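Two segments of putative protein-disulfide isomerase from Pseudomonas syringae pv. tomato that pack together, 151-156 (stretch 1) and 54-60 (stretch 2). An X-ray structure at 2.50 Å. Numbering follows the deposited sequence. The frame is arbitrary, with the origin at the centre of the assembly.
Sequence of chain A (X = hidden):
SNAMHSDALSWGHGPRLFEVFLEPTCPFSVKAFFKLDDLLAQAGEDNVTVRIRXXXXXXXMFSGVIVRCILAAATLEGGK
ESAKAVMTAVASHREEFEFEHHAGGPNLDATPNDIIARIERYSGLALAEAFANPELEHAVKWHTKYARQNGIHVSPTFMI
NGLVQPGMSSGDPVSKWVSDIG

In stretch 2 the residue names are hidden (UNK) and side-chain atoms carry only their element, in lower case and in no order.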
# COMPACT_ATOMS: atom_id res chain seq x y z
N GLY A 151 3.32 2.97 -1.43
CA GLY A 151 2.25 3.92 -1.15
C GLY A 151 2.72 5.36 -1.12
O GLY A 151 2.11 6.21 -0.46
N ILE A 152 3.80 5.66 -1.84
CA ILE A 152 4.31 7.03 -1.89
C ILE A 152 3.30 7.88 -2.63
O ILE A 152 2.75 7.44 -3.62
CB ILE A 152 5.71 7.13 -2.59
CG1 ILE A 152 6.70 6.09 -2.03
CG2 ILE A 152 6.26 8.54 -2.46
CD1 ILE A 152 6.82 6.03 -0.49
N HIS A 153 3.02 9.08 -2.13
CA HIS A 153 2.14 10.02 -2.79
C HIS A 153 2.77 11.42 -2.77
O HIS A 153 3.06 12.02 -3.81
CB HIS A 153 0.77 10.05 -2.12
CG HIS A 153 -0.12 11.13 -2.65
ND1 HIS A 153 -0.48 11.20 -3.98
CD2 HIS A 153 -0.70 12.19 -2.04
CE1 HIS A 153 -1.25 12.26 -4.17
NE2 HIS A 153 -1.41 12.87 -3.01
N VAL A 154 2.98 11.93 -1.56
CA VAL A 154 3.51 13.26 -1.37
C VAL A 154 4.96 13.31 -1.83
O VAL A 154 5.72 12.41 -1.55
CB VAL A 154 3.35 13.68 0.12
CG1 VAL A 154 4.41 14.65 0.54
CG2 VAL A 154 1.97 14.27 0.35
N SER A 155 5.36 14.36 -2.55
CA SER A 155 6.77 14.55 -2.84
C SER A 155 7.35 15.75 -2.09
O SER A 155 6.75 16.82 -2.09
CB SER A 155 7.00 14.66 -4.36
OG SER A 155 6.46 15.85 -4.87
N PRO A 156 8.52 15.58 -1.46
CA PRO A 156 9.27 14.32 -1.39
C PRO A 156 8.74 13.44 -0.29
O PRO A 156 8.04 13.93 0.60
CB PRO A 156 10.68 14.78 -1.00
CG PRO A 156 10.43 15.97 -0.13
CD PRO A 156 9.24 16.67 -0.76
N UNK A 54 12.15 8.20 -8.49
CA UNK A 54 11.43 9.25 -9.18
C UNK A 54 9.92 9.10 -8.98
O UNK A 54 9.32 8.08 -9.33
c UNK A 54 11.84 9.27 -10.66
c UNK A 54 13.81 10.88 -10.36
c UNK A 54 13.36 9.49 -10.83
c UNK A 54 13.77 9.24 -12.26
N UNK A 55 9.33 10.11 -8.35
CA UNK A 55 7.91 10.11 -8.05
C UNK A 55 7.25 11.05 -9.03
O UNK A 55 7.17 12.26 -8.79
c UNK A 55 7.68 10.62 -6.61
c UNK A 55 6.21 10.92 -6.22
c UNK A 55 5.42 9.66 -5.91
n UNK A 55 4.25 9.83 -5.31
o UNK A 55 5.87 8.55 -6.20
N UNK A 56 6.81 10.50 -10.16
CA UNK A 56 6.16 11.31 -11.19
C UNK A 56 4.74 11.73 -10.77
O UNK A 56 3.89 10.89 -10.53
o UNK A 56 5.65 11.27 -13.56
c UNK A 56 6.14 10.50 -12.49
N UNK A 57 4.47 13.03 -10.65
CA UNK A 57 3.14 13.50 -10.21
C UNK A 57 2.29 13.93 -11.40
O UNK A 57 2.69 14.83 -12.15
n UNK A 57 3.89 13.93 -5.68
c UNK A 57 3.64 13.56 -6.93
c UNK A 57 3.27 14.66 -9.21
o UNK A 57 2.98 12.55 -7.20
c UNK A 57 4.22 14.43 -8.03
N UNK A 58 1.10 13.30 -11.59
CA UNK A 58 0.27 13.56 -12.79
C UNK A 58 -0.23 14.99 -12.89
O UNK A 58 -0.54 15.45 -14.01
c UNK A 58 -0.41 11.52 -11.74
c UNK A 58 -0.91 12.59 -12.63
c UNK A 58 0.53 12.21 -10.77
N UNK A 59 -0.29 15.70 -11.77
CA UNK A 59 -0.62 17.13 -11.84
C UNK A 59 0.58 18.02 -12.23
O UNK A 59 0.42 19.22 -12.47
c UNK A 59 0.52 16.72 -7.43
c UNK A 59 -0.83 15.05 -8.55
c UNK A 59 0.43 14.53 -6.49
c UNK A 59 -1.33 17.63 -10.57
c UNK A 59 -0.43 14.13 -7.53
c UNK A 59 -0.50 17.52 -9.32
n UNK A 59 0.85 18.04 -7.60
c UNK A 59 0.92 15.82 -6.43
c UNK A 59 -0.33 16.36 -8.50
c UNK A 59 0.24 18.51 -8.74
N UNK A 60 1.77 17.44 -12.31
CA UNK A 60 2.92 18.08 -12.98
C UNK A 60 2.98 17.53 -14.43
O UNK A 60 3.60 16.49 -14.69
c UNK A 60 3.52 18.44 -9.78
c UNK A 60 4.21 17.79 -12.20
n UNK A 60 4.02 19.35 -8.87
c UNK A 60 4.30 18.51 -10.89
c UNK A 60 5.07 19.95 -9.41
n UNK A 60 5.26 19.46 -10.62

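Position 54 has four side-chain carbons and no heteroatom. The chain forks at its second carbon. It is buried but touches nothing on stretch 1. The fork at the second carbon identifies L54.

Position 55 has three carbons in a row, and the third carries one oxygen and one nitrogen. That is a three-carbon side chain ending in a primary amide. Its CA-to-CB bond points toward stretch 1, and the amide nitrogen lies among backbone atoms there. This is Q55. Its NE2 donates to H153 O at 2.9 Å. A second bond, from Q55 NE2 to I152 O at 3.3 Å, is weak. The aliphatic part passes S155, with Q55 CG 4.3 Å from S155 CB.

Position 56 has one carbon followed by one oxygen. It makes no contact with stretch 1. A lone hydroxyl on CB gives S56, whose OG is hydrogen-bonded elsewhere in the structure.

Position 57 repeats the pattern of Q55: three carbons, the third bearing one oxygen and one nitrogen. Its CA-to-CB bond also points toward stretch 1, and its nitrogen reaches H153 O, the carbonyl already bound by Q55. It is Q57. NE2 of Q57 donates to H153 O at 2.8 Å, with an N-H...O angle of 164°. A weak bond runs from Q57 NE2 to S155 OG at 3.3 Å. Its OE1 is satisfied elsewhere in the structure.

Position 58 has three carbons that close a ring onto the backbone N. It does not touch stretch 1. The closed ring makes it P58.

Position 59 has one carbon leading to fused five- and six-membered rings, which hold eight carbons and one nitrogen. A carbon of the six-membered ring lies close to the H153 ring. This indole is W59. W59 CH2 is 3.7 Å from H153 CE1. The ring planes meet obliquely, at 54°.

Position 60 has one carbon and a five-membered ring of three carbons and two nitrogens. The CA-to-CB bond points toward stretch 1, but no atom is in contact with it. The imidazole marks H60. Its backbone N bonds to Q57 O at 2.8 Å, closing a type I turn from Q57 to H60.

The contact joins two irregular segments far apart in sequence. No backbone-to-backbone hydrogen bond links them. Instead, two glutamine amides reach across and converge on H153 O. Each NE2 has two hydrogens, so each can also make its weaker second bond. The oblique H153-W59 pair adds a nonpolar contact beside this polar centre.

Stretch 2, residues 54-60: LQSQPWH
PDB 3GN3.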